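Local atomic coordinates of hydrogenase maturation factor (PDB entry 3VTH), a protein that probably transfers a carbamoyl group from carbamoyl phosphate, at the expense of ATP, to the C-terminal cysteine of HypE during [NiFe]-hydrogenase maturation. Residues A592-S596 / M597-F601; Y708-R711 / R712-K716; K206-A209 / K210-E214; E342-L345 / E346-D350; R576-D579 / I580-Q584. All coordinates share one frame; numbering follows the deposited sequence.

All five contacts are local, each made along a helix or at one of its ends, and they differ in closeness to the two nucleotide sites. Interaction 1 caps helix 597-607 beside the nucleotide AP2, and interaction 2 runs along helix 707-719 beside the same pocket, the Leu709 side chain about 5 Å from AP2; they touch where Phe601 CZ meets Leu709 CD1 at 3.9 Å. Interaction 5, on the helix preceding strand 591-594, approaches interaction 1 to about 7 Å between nearest atoms. These three share the Kae1-like part. Interactions 3 and 4 lie apart, their centres about 19 Å from each other; the Leu348 side chain of interaction 4 is about 9 Å from the second nucleotide, APC.

Interaction 1: residues A592-S596 / M597-F601; sequences AYVSS and MGRFF. With AP2 (phosphomethylphosphonic acid adenosyl ester), chain H.
Ser596 and Arg599 meet at the start of helix 597-607, where the serine occupies the N-cap position. Ser596 OG accepts from Arg599 N at 3.0 Å, a nearly straight bond with an N-H...O angle of 170°. The hydroxyl lies anti to its own backbone N (chi1 166°), which swings it over the first turn. Ser596 O then takes the amide of Phe600, so side chain and carbonyl of one residue receive two successive amides. Ser596 OG is also hydrogen-bonded to the carbonyl of Gly508, next in sequence to the iron ligand Asp507.

Followed outward, the Arg599 side chain starts against the cap: CB is 3.7 Å from Ser596 OG, and CG draws closer, to 3.4 Å. CG is also brushed by Val594 CG2 at 4.3 Å. Bends at chi2 and chi3 then fold the chain back, bringing the guanidinium obliquely to both Ser596 OG and the ribose. Its NH2 ends 3.7 Å from AP2 O2', while a salt bridge to Asp602 holds this nitrogen. Gly598 passes so near the same ribose hydroxyl, CA to O2' 3.3 Å, that a side chain would collide with it. One turn along, the C2 corner of the adenine points onto one face of the Phe601 ring, toward its rim, with CE1 3.6 Å from AP2 C2.

The helix thus presents its first turn to the nucleotide. Strand 591-594, paired with strand 530-542, leads into it; helix 551-559 packs on Val594 and Arg599, and helix 649-662 on Phe600.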
# COMPACT_ATOMS: atom_id res chain seq x y z
N ALA A 592 29.51 -9.18 -6.27
CA ALA A 592 29.19 -8.13 -5.31
C ALA A 592 29.41 -8.70 -3.92
O ALA A 592 29.37 -9.92 -3.74
CB ALA A 592 27.74 -7.66 -5.47
N TYR A 593 29.65 -7.85 -2.94
CA TYR A 593 29.73 -8.31 -1.56
C TYR A 593 28.52 -7.81 -0.80
O TYR A 593 28.13 -6.64 -0.94
CB TYR A 593 31.03 -7.83 -0.91
CG TYR A 593 32.22 -8.56 -1.48
CD1 TYR A 593 32.65 -9.77 -0.94
CD2 TYR A 593 32.89 -8.05 -2.60
CE1 TYR A 593 33.76 -10.45 -1.49
CE2 TYR A 593 33.98 -8.72 -3.15
CZ TYR A 593 34.40 -9.91 -2.59
OH TYR A 593 35.48 -10.55 -3.16
N VAL A 594 27.91 -8.72 -0.03
CA VAL A 594 26.58 -8.43 0.54
C VAL A 594 26.48 -8.71 2.03
O VAL A 594 27.01 -9.71 2.54
CB VAL A 594 25.44 -9.22 -0.19
CG1 VAL A 594 25.58 -9.09 -1.70
CG2 VAL A 594 25.45 -10.73 0.22
N SER A 595 25.79 -7.80 2.71
CA SER A 595 25.31 -8.00 4.08
C SER A 595 23.82 -7.88 3.92
O SER A 595 23.30 -6.78 3.69
CB SER A 595 25.84 -6.88 5.01
OG SER A 595 25.10 -6.80 6.23
N SER A 596 23.10 -8.99 3.96
CA SER A 596 21.70 -8.95 3.53
C SER A 596 20.88 -10.04 4.21
O SER A 596 21.20 -11.22 4.09
CB SER A 596 21.62 -9.13 2.01
OG SER A 596 20.29 -9.42 1.59
N MET A 597 19.80 -9.63 4.88
CA MET A 597 18.89 -10.60 5.49
C MET A 597 18.14 -11.39 4.43
O MET A 597 17.90 -12.59 4.58
CB MET A 597 17.92 -9.90 6.47
CG MET A 597 17.08 -10.87 7.35
SD MET A 597 18.07 -12.07 8.28
CE MET A 597 19.12 -10.99 9.27
N GLY A 598 17.79 -10.74 3.33
CA GLY A 598 17.13 -11.43 2.20
C GLY A 598 17.98 -12.55 1.61
O GLY A 598 17.48 -13.66 1.37
N ARG A 599 19.26 -12.27 1.36
CA ARG A 599 20.15 -13.29 0.81
C ARG A 599 20.43 -14.38 1.83
O ARG A 599 20.58 -15.55 1.47
CB ARG A 599 21.48 -12.68 0.30
CG ARG A 599 21.35 -11.62 -0.84
CD ARG A 599 20.77 -12.12 -2.18
NE ARG A 599 19.34 -12.44 -2.05
CZ ARG A 599 18.35 -11.55 -2.17
NH1 ARG A 599 18.59 -10.27 -2.44
NH2 ARG A 599 17.10 -11.96 -2.00
N PHE A 600 20.52 -14.00 3.11
CA PHE A 600 20.66 -14.99 4.20
C PHE A 600 19.50 -15.99 4.14
O PHE A 600 19.72 -17.22 4.11
CB PHE A 600 20.74 -14.29 5.57
CG PHE A 600 21.32 -15.12 6.70
CD1 PHE A 600 21.74 -16.44 6.52
CD2 PHE A 600 21.38 -14.58 7.99
CE1 PHE A 600 22.27 -17.20 7.59
CE2 PHE A 600 21.90 -15.33 9.07
CZ PHE A 600 22.34 -16.65 8.87
N PHE A 601 18.27 -15.48 4.07
CA PHE A 601 17.09 -16.33 3.90
C PHE A 601 17.20 -17.21 2.65
O PHE A 601 16.93 -18.41 2.72
CB PHE A 601 15.79 -15.51 3.85
CG PHE A 601 15.14 -15.35 5.20
CD1 PHE A 601 13.92 -15.99 5.47
CD2 PHE A 601 15.73 -14.57 6.19
CE1 PHE A 601 13.30 -15.85 6.72
CE2 PHE A 601 15.11 -14.42 7.45
CZ PHE A 601 13.90 -15.07 7.71
PB AP2 H . 15.28 -4.22 -1.37
O1B AP2 H . 15.70 -5.55 -0.81
O2B AP2 H . 15.52 -3.02 -0.49
O3B AP2 H . 15.70 -4.05 -2.80
C3A AP2 H . 13.48 -4.39 -1.46
PA AP2 H . 12.63 -4.50 0.14
O1A AP2 H . 11.18 -4.38 -0.30
O2A AP2 H . 13.15 -3.61 1.24
O5' AP2 H . 12.92 -6.01 0.65
C5' AP2 H . 12.32 -7.08 -0.06
C4' AP2 H . 13.05 -8.33 0.38
O4' AP2 H . 12.65 -8.67 1.71
C3' AP2 H . 12.70 -9.54 -0.46
O3' AP2 H . 13.42 -9.52 -1.70
C2' AP2 H . 13.12 -10.65 0.49
O2' AP2 H . 14.54 -10.80 0.34
C1' AP2 H . 12.76 -10.09 1.87
N9 AP2 H . 11.48 -10.73 2.29
C8 AP2 H . 10.26 -10.60 1.70
N7 AP2 H . 9.33 -11.37 2.32
C5 AP2 H . 9.95 -12.01 3.33
C6 AP2 H . 9.55 -12.99 4.38
N6 AP2 H . 8.27 -13.43 4.48
N1 AP2 H . 10.52 -13.42 5.23
C2 AP2 H . 11.80 -12.98 5.16
N3 AP2 H . 12.22 -12.11 4.22
C4 AP2 H . 11.36 -11.60 3.30

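Interaction 2: residues Y708-R711 / R712-K716; sequences YLLR and RLIEK
Arg711 and Glu715 form the ionic part of this helical turn. Arg711 NH1 donates to Glu715 OE2 at 2.9 Å, in the guanidinium plane but 30° out of the carboxylate plane, on the syn side. With CG anti to the backbone N (chi1 174°), the bend at chi3 brings the guanidinium edge to the carboxylate, while Arg711 CG lies only 3.1 Å from Glu715 OE2. A lysine in place of Glu715 would probably leave Arg711 without its counter-charge and set two positive groups side by side.

One water accepts from Arg711 NH1 at 2.6 Å and, weakly, from Arg712 NE, linking two guanidinium groups turned nearly at right angles. Both this water bond and the salt bridge hold for one of two modelled Arg711 conformers and are tentative to that extent. The main-chain bonds beneath are regular i to i+4 ones.

The aromatic contact joins Tyr708 and Arg712. Arg712 CG sits over the centre of the Tyr708 ring, 3.7 Å from its centroid, a CH-pi contact. Further out, Tyr708 OH comes over the guanidinium face, 3.4 Å from Arg712 CZ, with ring and guanidinium planes 24° apart. Asn675 takes the hydroxyl in a hydrogen bond, and Glu632 forms a salt bridge with Arg712 NH2.

Apolar contact is made by Leu710 CG and Ile714 CD1, 3.8 Å apart, on the side turned to Leu699. The helix is the crossover of a beta-alpha-beta unit between parallel strands 696-700 and 723-726, as in the actin-like ATPase folds to which the Kae1-like domain belongs, with Leu709 near AP2.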
# COMPACT_ATOMS: atom_id res chain seq x y z
N TYR A 708 6.55 -13.54 11.68
CA TYR A 708 7.20 -14.12 12.83
C TYR A 708 8.37 -13.26 13.31
O TYR A 708 8.42 -12.90 14.50
CB TYR A 708 7.67 -15.54 12.48
CG TYR A 708 8.14 -16.33 13.68
CD1 TYR A 708 7.22 -16.98 14.52
CD2 TYR A 708 9.50 -16.45 13.96
CE1 TYR A 708 7.66 -17.73 15.62
CE2 TYR A 708 9.95 -17.19 15.05
CZ TYR A 708 9.01 -17.82 15.88
OH TYR A 708 9.48 -18.56 16.95
N LEU A 709 9.29 -12.91 12.41
CA LEU A 709 10.39 -11.99 12.76
C LEU A 709 9.90 -10.71 13.41
O LEU A 709 10.42 -10.28 14.44
CB LEU A 709 11.22 -11.61 11.52
CG LEU A 709 12.14 -12.61 10.84
CD1 LEU A 709 13.00 -11.88 9.81
CD2 LEU A 709 13.03 -13.37 11.83
N LEU A 710 8.90 -10.09 12.80
CA LEU A 710 8.36 -8.84 13.32
C LEU A 710 7.74 -9.02 14.71
O LEU A 710 8.10 -8.32 15.66
CB LEU A 710 7.32 -8.23 12.36
CG LEU A 710 6.85 -6.84 12.81
CD1 LEU A 710 7.99 -5.82 12.74
CD2 LEU A 710 5.60 -6.34 12.04
N ARG A 711 6.82 -9.97 14.84
CA ARG A 711 6.10 -10.16 16.10
C ARG A 711 7.03 -10.60 17.24
O ARG A 711 6.98 -10.07 18.34
CB ARG A 711 4.94 -11.15 15.93
CG ARG A 711 4.23 -11.50 17.25
CD ARG A 711 3.13 -12.53 17.07
NE ARG A 711 3.65 -13.86 16.75
CZ ARG A 711 4.15 -14.70 17.65
NH1 ARG A 711 4.21 -14.36 18.93
NH2 ARG A 711 4.58 -15.89 17.27
N ARG A 712 7.89 -11.57 16.96
CA ARG A 712 8.77 -12.12 17.98
C ARG A 712 9.77 -11.09 18.47
O ARG A 712 10.05 -11.01 19.65
CB ARG A 712 9.47 -13.35 17.43
CG ARG A 712 8.63 -14.58 17.54
CD ARG A 712 9.09 -15.25 18.80
NE ARG A 712 8.24 -16.32 19.26
CZ ARG A 712 8.67 -17.32 20.01
NH1 ARG A 712 9.95 -17.42 20.34
NH2 ARG A 712 7.81 -18.25 20.38
N LEU A 713 10.30 -10.28 17.54
CA LEU A 713 11.27 -9.26 17.90
C LEU A 713 10.60 -8.14 18.67
O LEU A 713 11.12 -7.70 19.68
CB LEU A 713 11.99 -8.73 16.65
CG LEU A 713 13.37 -8.07 16.77
CD1 LEU A 713 14.32 -8.76 17.75
CD2 LEU A 713 13.98 -8.02 15.36
N ILE A 714 9.42 -7.70 18.22
CA ILE A 714 8.66 -6.70 18.97
C ILE A 714 8.36 -7.20 20.39
O ILE A 714 8.53 -6.46 21.36
CB ILE A 714 7.34 -6.30 18.26
CG1 ILE A 714 7.60 -5.46 17.01
CG2 ILE A 714 6.42 -5.52 19.23
CD1 ILE A 714 6.32 -5.16 16.19
N GLU A 715 7.91 -8.45 20.51
CA GLU A 715 7.60 -9.01 21.83
C GLU A 715 8.83 -9.08 22.72
O GLU A 715 8.81 -8.58 23.85
CB GLU A 715 6.95 -10.38 21.70
CG GLU A 715 5.52 -10.36 21.13
CD GLU A 715 4.97 -11.76 20.86
OE1 GLU A 715 5.66 -12.75 21.16
OE2 GLU A 715 3.84 -11.88 20.35
N LYS A 716 9.91 -9.68 22.21
CA LYS A 716 11.13 -9.89 22.99
C LYS A 716 11.74 -8.56 23.47
O LYS A 716 12.13 -8.44 24.64
CB LYS A 716 12.16 -10.70 22.20
CG LYS A 716 13.23 -11.28 23.10
CD LYS A 716 14.24 -12.13 22.36
CE LYS A 716 14.96 -13.02 23.37
NZ LYS A 716 16.22 -13.57 22.83
O HOH W 1 5.50 -16.07 20.44

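Interaction 3: residues K206-A209 / K210-E214; sequences KCVA and KALKE
Val208 and Leu212, one helical turn apart, run alongside each other from the same flank of the helix, Val208 CG1 meeting Leu212 CD1 at 4.0 Å. The two methyls meet because Val208 CG1 is anti to the backbone N (chi1 170°), on the side where the leucine branch extends. Leu212 CG also rests against the carbonyl of its partner, 3.5 Å from Val208 O, so the leucine covers the very oxygen to which its amide is bonded. That bond, Leu212 N to Val208 O at 3.0 Å, is close to straight at 172°.

A second pairing joins Ala209 and Lys213. The lysine amide bonds to Ala209 O at 2.9 Å, and its aliphatic chain runs over the same oxygen, with CG at 3.3 Å. The small alanine methyl makes only a loose touch, its CB 4.3 Å from Lys213 CE. Lys210 does likewise at its own turn, its CG 3.2 Å from Lys206 O. These methylenes screen carbonyls already engaged by backbone amides.

Around this shell lie further partners. The ammonium of Lys213 is hydrogen-bonded to the carbonyl of Glu320, at the end of helix 312-320, whose Leu317 packs on Val208 and Ala209. Leu212 reaches Phe323 and Val218, and Cys207 is tied by a disulfide to Cys200, just ahead of the helix.

The arrangement is that of an amphipathic helix with i to i+4 apolar pairing. Its apolar side lies against strands 193-196 and 218-221 of the mixed sheet in the YrdC-like part of the protein, while Lys210 remains exposed.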
# COMPACT_ATOMS: atom_id res chain seq x y z
N LYS A 206 -24.79 -11.37 -15.85
CA LYS A 206 -25.07 -12.78 -16.11
C LYS A 206 -24.18 -13.34 -17.22
O LYS A 206 -23.79 -14.50 -17.16
CB LYS A 206 -26.55 -12.97 -16.46
CG LYS A 206 -27.12 -14.34 -16.08
CD LYS A 206 -28.64 -14.26 -15.80
CE LYS A 206 -28.92 -13.23 -14.67
NZ LYS A 206 -30.36 -12.93 -14.46
N CYS A 207 -23.87 -12.53 -18.23
CA CYS A 207 -22.95 -12.96 -19.28
C CYS A 207 -21.55 -13.27 -18.70
O CYS A 207 -20.90 -14.24 -19.10
CB CYS A 207 -22.86 -11.89 -20.38
SG CYS A 207 -24.43 -11.53 -21.25
N VAL A 208 -21.13 -12.43 -17.75
CA VAL A 208 -19.86 -12.60 -17.03
C VAL A 208 -19.87 -13.87 -16.19
O VAL A 208 -18.94 -14.68 -16.28
CB VAL A 208 -19.54 -11.36 -16.17
CG1 VAL A 208 -18.34 -11.62 -15.22
CG2 VAL A 208 -19.25 -10.18 -17.06
N ALA A 209 -20.95 -14.05 -15.41
CA ALA A 209 -21.13 -15.25 -14.58
C ALA A 209 -21.03 -16.53 -15.40
O ALA A 209 -20.37 -17.49 -14.98
CB ALA A 209 -22.45 -15.20 -13.84
N LYS A 210 -21.68 -16.55 -16.56
CA LYS A 210 -21.64 -17.73 -17.43
C LYS A 210 -20.23 -18.02 -17.93
O LYS A 210 -19.77 -19.16 -17.87
CB LYS A 210 -22.65 -17.61 -18.58
CG LYS A 210 -24.10 -17.56 -18.09
CD LYS A 210 -25.10 -18.22 -19.02
CE LYS A 210 -26.50 -18.15 -18.41
NZ LYS A 210 -27.52 -18.91 -19.20
N ALA A 211 -19.53 -16.99 -18.40
CA ALA A 211 -18.13 -17.16 -18.82
C ALA A 211 -17.26 -17.74 -17.69
O ALA A 211 -16.52 -18.72 -17.91
CB ALA A 211 -17.56 -15.86 -19.33
N LEU A 212 -17.38 -17.18 -16.49
CA LEU A 212 -16.67 -17.68 -15.32
C LEU A 212 -17.01 -19.14 -14.98
O LEU A 212 -16.13 -19.92 -14.64
CB LEU A 212 -16.91 -16.79 -14.10
CG LEU A 212 -16.35 -15.37 -14.10
CD1 LEU A 212 -16.96 -14.60 -12.91
CD2 LEU A 212 -14.80 -15.35 -14.04
N LYS A 213 -18.29 -19.51 -15.07
CA LYS A 213 -18.70 -20.89 -14.81
C LYS A 213 -18.17 -21.85 -15.86
O LYS A 213 -17.92 -23.03 -15.57
CB LYS A 213 -20.22 -20.99 -14.76
CG LYS A 213 -20.82 -20.36 -13.52
CD LYS A 213 -22.33 -20.54 -13.52
CE LYS A 213 -22.98 -19.36 -12.80
NZ LYS A 213 -24.44 -19.60 -12.65
N GLU A 214 -17.99 -21.35 -17.08
CA GLU A 214 -17.43 -22.16 -18.16
C GLU A 214 -15.91 -22.30 -18.06
O GLU A 214 -15.29 -23.00 -18.86
CB GLU A 214 -17.83 -21.59 -19.52
CG GLU A 214 -19.29 -21.86 -19.90
CD GLU A 214 -19.77 -21.01 -21.08
OE1 GLU A 214 -20.90 -21.24 -21.56
OE2 GLU A 214 -19.02 -20.11 -21.52

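Interaction 4: residues E342-L345 / E346-D350; sequences EEAL and EKLKD
Glu343 and Lys347 meet at their ends across one turn of helix 341-347, their chains crossing at a slant. The glutamate leaves with CG anti to its backbone N (chi1 176°), whereas the lysine CG lies beside its own N; both chains then run extended. Lys347 CD consequently passes over Glu343 CG at 3.9 Å before NZ arrives at OE2. This salt bridge is stretched: Lys347 NZ to Glu343 OE2 measures 3.3 Å and counts as a weak hydrogen bond. Glu343 OE1 is gripped more definitely, by the backbone amides of Lys339 and Asp340, just before the helix.

On a different side of the turn, Ala344 CB faces Leu348 CD1 at 4.2 Å, next to strand 354-358. Leu348 N still bonds to Ala344 O at 2.8 Å, although Leu348 has left helical geometry. Past it, Lys349 CB settles 3.2 Å from Leu345 O.

With a glutamine at Glu343, Lys347 would probably lose its counter-charge and be left more mobile.

The chemistry implies a division of labour within one carboxylate: OE1 ties up two amides at the helix start, and OE2 offers a modest charge partner one turn later, likely contributing little binding at this largely solvent-facing site.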
# COMPACT_ATOMS: atom_id res chain seq x y z
N GLU A 342 -10.18 0.79 -24.56
CA GLU A 342 -9.40 0.48 -25.76
C GLU A 342 -8.09 -0.23 -25.43
O GLU A 342 -7.70 -1.17 -26.12
CB GLU A 342 -9.09 1.74 -26.55
CG GLU A 342 -10.24 2.26 -27.35
CD GLU A 342 -10.07 3.73 -27.72
OE1 GLU A 342 -10.25 4.59 -26.84
OE2 GLU A 342 -9.78 4.01 -28.90
N GLU A 343 -7.42 0.26 -24.39
CA GLU A 343 -6.15 -0.27 -23.89
C GLU A 343 -6.33 -1.73 -23.47
O GLU A 343 -5.53 -2.60 -23.86
CB GLU A 343 -5.69 0.60 -22.70
CG GLU A 343 -4.43 0.13 -21.98
CD GLU A 343 -4.07 0.99 -20.74
OE1 GLU A 343 -4.94 1.69 -20.16
OE2 GLU A 343 -2.88 0.92 -20.35
N ALA A 344 -7.39 -1.99 -22.70
CA ALA A 344 -7.66 -3.34 -22.20
C ALA A 344 -7.93 -4.34 -23.33
O ALA A 344 -7.36 -5.43 -23.35
CB ALA A 344 -8.82 -3.31 -21.21
N LEU A 345 -8.78 -3.96 -24.27
CA LEU A 345 -9.12 -4.84 -25.40
C LEU A 345 -7.90 -5.19 -26.26
O LEU A 345 -7.81 -6.29 -26.80
CB LEU A 345 -10.21 -4.19 -26.25
CG LEU A 345 -11.62 -4.12 -25.65
CD1 LEU A 345 -12.42 -3.09 -26.42
CD2 LEU A 345 -12.32 -5.50 -25.70
N GLU A 346 -6.98 -4.24 -26.39
CA GLU A 346 -5.76 -4.48 -27.16
C GLU A 346 -4.72 -5.27 -26.37
O GLU A 346 -4.24 -6.29 -26.85
CB GLU A 346 -5.19 -3.15 -27.69
CG GLU A 346 -3.96 -3.27 -28.60
CD GLU A 346 -4.18 -4.11 -29.86
OE1 GLU A 346 -3.22 -4.81 -30.27
OE2 GLU A 346 -5.29 -4.08 -30.44
N LYS A 347 -4.40 -4.83 -25.15
CA LYS A 347 -3.34 -5.47 -24.35
C LYS A 347 -3.73 -6.83 -23.77
O LYS A 347 -2.87 -7.68 -23.56
CB LYS A 347 -2.83 -4.52 -23.25
CG LYS A 347 -2.04 -3.35 -23.84
CD LYS A 347 -1.54 -2.39 -22.77
CE LYS A 347 -0.79 -1.22 -23.42
NZ LYS A 347 -0.49 -0.15 -22.41
N LEU A 348 -5.02 -7.03 -23.52
CA LEU A 348 -5.50 -8.27 -22.92
C LEU A 348 -6.15 -9.23 -23.93
O LEU A 348 -6.84 -10.18 -23.54
CB LEU A 348 -6.45 -7.97 -21.75
CG LEU A 348 -5.94 -6.93 -20.73
CD1 LEU A 348 -6.93 -6.71 -19.59
CD2 LEU A 348 -4.56 -7.32 -20.18
N LYS A 349 -5.92 -8.99 -25.21
CA LYS A 349 -6.66 -9.71 -26.26
C LYS A 349 -6.31 -11.19 -26.31
O LYS A 349 -7.12 -12.00 -26.74
CB LYS A 349 -6.46 -9.06 -27.62
CG LYS A 349 -5.05 -9.14 -28.16
CD LYS A 349 -4.94 -8.44 -29.49
CE LYS A 349 -3.50 -8.39 -29.93
NZ LYS A 349 -3.43 -8.32 -31.40
N ASP A 350 -5.09 -11.54 -25.89
CA ASP A 350 -4.68 -12.95 -25.88
C ASP A 350 -4.71 -13.49 -24.45
O ASP A 350 -4.19 -14.57 -24.18
CB ASP A 350 -3.29 -13.13 -26.50
CG ASP A 350 -3.26 -12.78 -28.00
OD1 ASP A 350 -4.23 -13.08 -28.73
OD2 ASP A 350 -2.24 -12.22 -28.45

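Interaction 5: residues R576-D579 / I580-Q584; sequences RELD and IILKQ
Lys583 NZ is held by both oxygens of Asp579: it donates to OD1 at 3.0 Å and, more weakly, to OD2 at 3.3 Å. The ammonium meets OD1 on the syn side, 21° out of the carboxylate plane; with the weaker OD2 bond the salt bridge across this turn of helix is forked. A bend at the far end of the lysine (chi4 84°) turns NZ in toward the acid. Before that bend the chain travels past its partner, with Lys583 CD 3.6 Å from Asp579 OD2. The backbone follows the same step, Lys583 N bonding to Asp579 O at 3.0 Å. Both residues are exposed, and solvent would be expected to temper the strength of the pair.

Apolar side chains take over round the helix. Leu578 CD1 meets Leu582 CG at 4.0 Å, the leucines overlapping at an angle. Glu577 lends its aliphatic part to the next contact: its CG lies 3.8 Å from Ile581 CD1, and the isoleucine CG1 also rests 3.3 Å from Glu577 O. Beyond this stem the acid is extended, and its OE2 is hydrogen-bonded to the hydroxyl of Tyr552.

Helix 575-587 therefore lies with Leu578 and Ile581 against Leu556 of helix 551-559, while Leu582 packs on Ile563 in a loop. The salt bridge stays on the surface, and the chain continues from the helix into strand 591-594.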
# COMPACT_ATOMS: atom_id res chain seq x y z
N ARG A 576 30.47 -28.41 -13.97
CA ARG A 576 31.09 -27.37 -14.78
C ARG A 576 30.64 -25.99 -14.31
O ARG A 576 31.47 -25.10 -14.11
CB ARG A 576 30.82 -27.60 -16.27
CG ARG A 576 31.69 -28.72 -16.84
CD ARG A 576 31.07 -29.45 -18.03
NE ARG A 576 31.59 -30.82 -18.10
CZ ARG A 576 31.47 -31.64 -19.15
NH1 ARG A 576 30.84 -31.26 -20.25
NH2 ARG A 576 31.99 -32.86 -19.09
N GLU A 577 29.34 -25.83 -14.09
CA GLU A 577 28.79 -24.60 -13.54
C GLU A 577 29.38 -24.26 -12.16
O GLU A 577 29.69 -23.09 -11.88
CB GLU A 577 27.27 -24.66 -13.48
CG GLU A 577 26.60 -23.39 -12.92
CD GLU A 577 25.08 -23.44 -12.97
OE1 GLU A 577 24.51 -24.53 -13.22
OE2 GLU A 577 24.45 -22.38 -12.77
N LEU A 578 29.56 -25.28 -11.32
CA LEU A 578 30.16 -25.08 -10.00
C LEU A 578 31.58 -24.50 -10.09
O LEU A 578 31.90 -23.51 -9.43
CB LEU A 578 30.18 -26.39 -9.19
CG LEU A 578 30.91 -26.30 -7.83
CD1 LEU A 578 30.12 -25.41 -6.86
CD2 LEU A 578 31.13 -27.69 -7.24
N ASP A 579 32.41 -25.13 -10.91
CA ASP A 579 33.79 -24.68 -11.15
C ASP A 579 33.82 -23.20 -11.53
O ASP A 579 34.61 -22.42 -11.00
CB ASP A 579 34.41 -25.52 -12.27
CG ASP A 579 35.91 -25.26 -12.44
OD1 ASP A 579 36.68 -25.52 -11.49
OD2 ASP A 579 36.31 -24.81 -13.55
N ILE A 580 32.95 -22.82 -12.46
CA ILE A 580 32.90 -21.47 -12.98
C ILE A 580 32.49 -20.47 -11.90
O ILE A 580 33.13 -19.42 -11.74
CB ILE A 580 31.99 -21.40 -14.22
CG1 ILE A 580 32.67 -22.17 -15.37
CG2 ILE A 580 31.67 -19.95 -14.60
CD1 ILE A 580 31.80 -22.40 -16.60
N ILE A 581 31.44 -20.81 -11.16
CA ILE A 581 30.97 -19.95 -10.08
C ILE A 581 32.09 -19.70 -9.06
O ILE A 581 32.34 -18.56 -8.69
CB ILE A 581 29.71 -20.55 -9.37
CG1 ILE A 581 28.49 -20.46 -10.29
CG2 ILE A 581 29.42 -19.81 -8.04
CD1 ILE A 581 27.30 -21.31 -9.84
N LEU A 582 32.74 -20.77 -8.60
CA LEU A 582 33.81 -20.63 -7.61
C LEU A 582 35.01 -19.83 -8.14
O LEU A 582 35.61 -19.03 -7.40
CB LEU A 582 34.25 -21.99 -7.07
CG LEU A 582 33.18 -22.83 -6.34
CD1 LEU A 582 33.81 -24.06 -5.68
CD2 LEU A 582 32.41 -22.00 -5.32
N LYS A 583 35.34 -20.02 -9.41
CA LYS A 583 36.41 -19.25 -10.04
C LYS A 583 36.08 -17.77 -10.17
O LYS A 583 36.94 -16.94 -9.93
CB LYS A 583 36.80 -19.85 -11.40
CG LYS A 583 37.70 -21.06 -11.28
CD LYS A 583 37.94 -21.72 -12.64
CE LYS A 583 39.24 -22.49 -12.67
NZ LYS A 583 39.11 -23.86 -12.12
N GLN A 584 34.83 -17.46 -10.53
CA GLN A 584 34.36 -16.09 -10.63
C GLN A 584 34.45 -15.36 -9.28
O GLN A 584 34.93 -14.23 -9.22
CB GLN A 584 32.92 -16.04 -11.17
CG GLN A 584 32.81 -16.40 -12.65
CD GLN A 584 31.41 -16.34 -13.19
OE1 GLN A 584 30.44 -16.14 -12.44
NE2 GLN A 584 31.27 -16.50 -14.50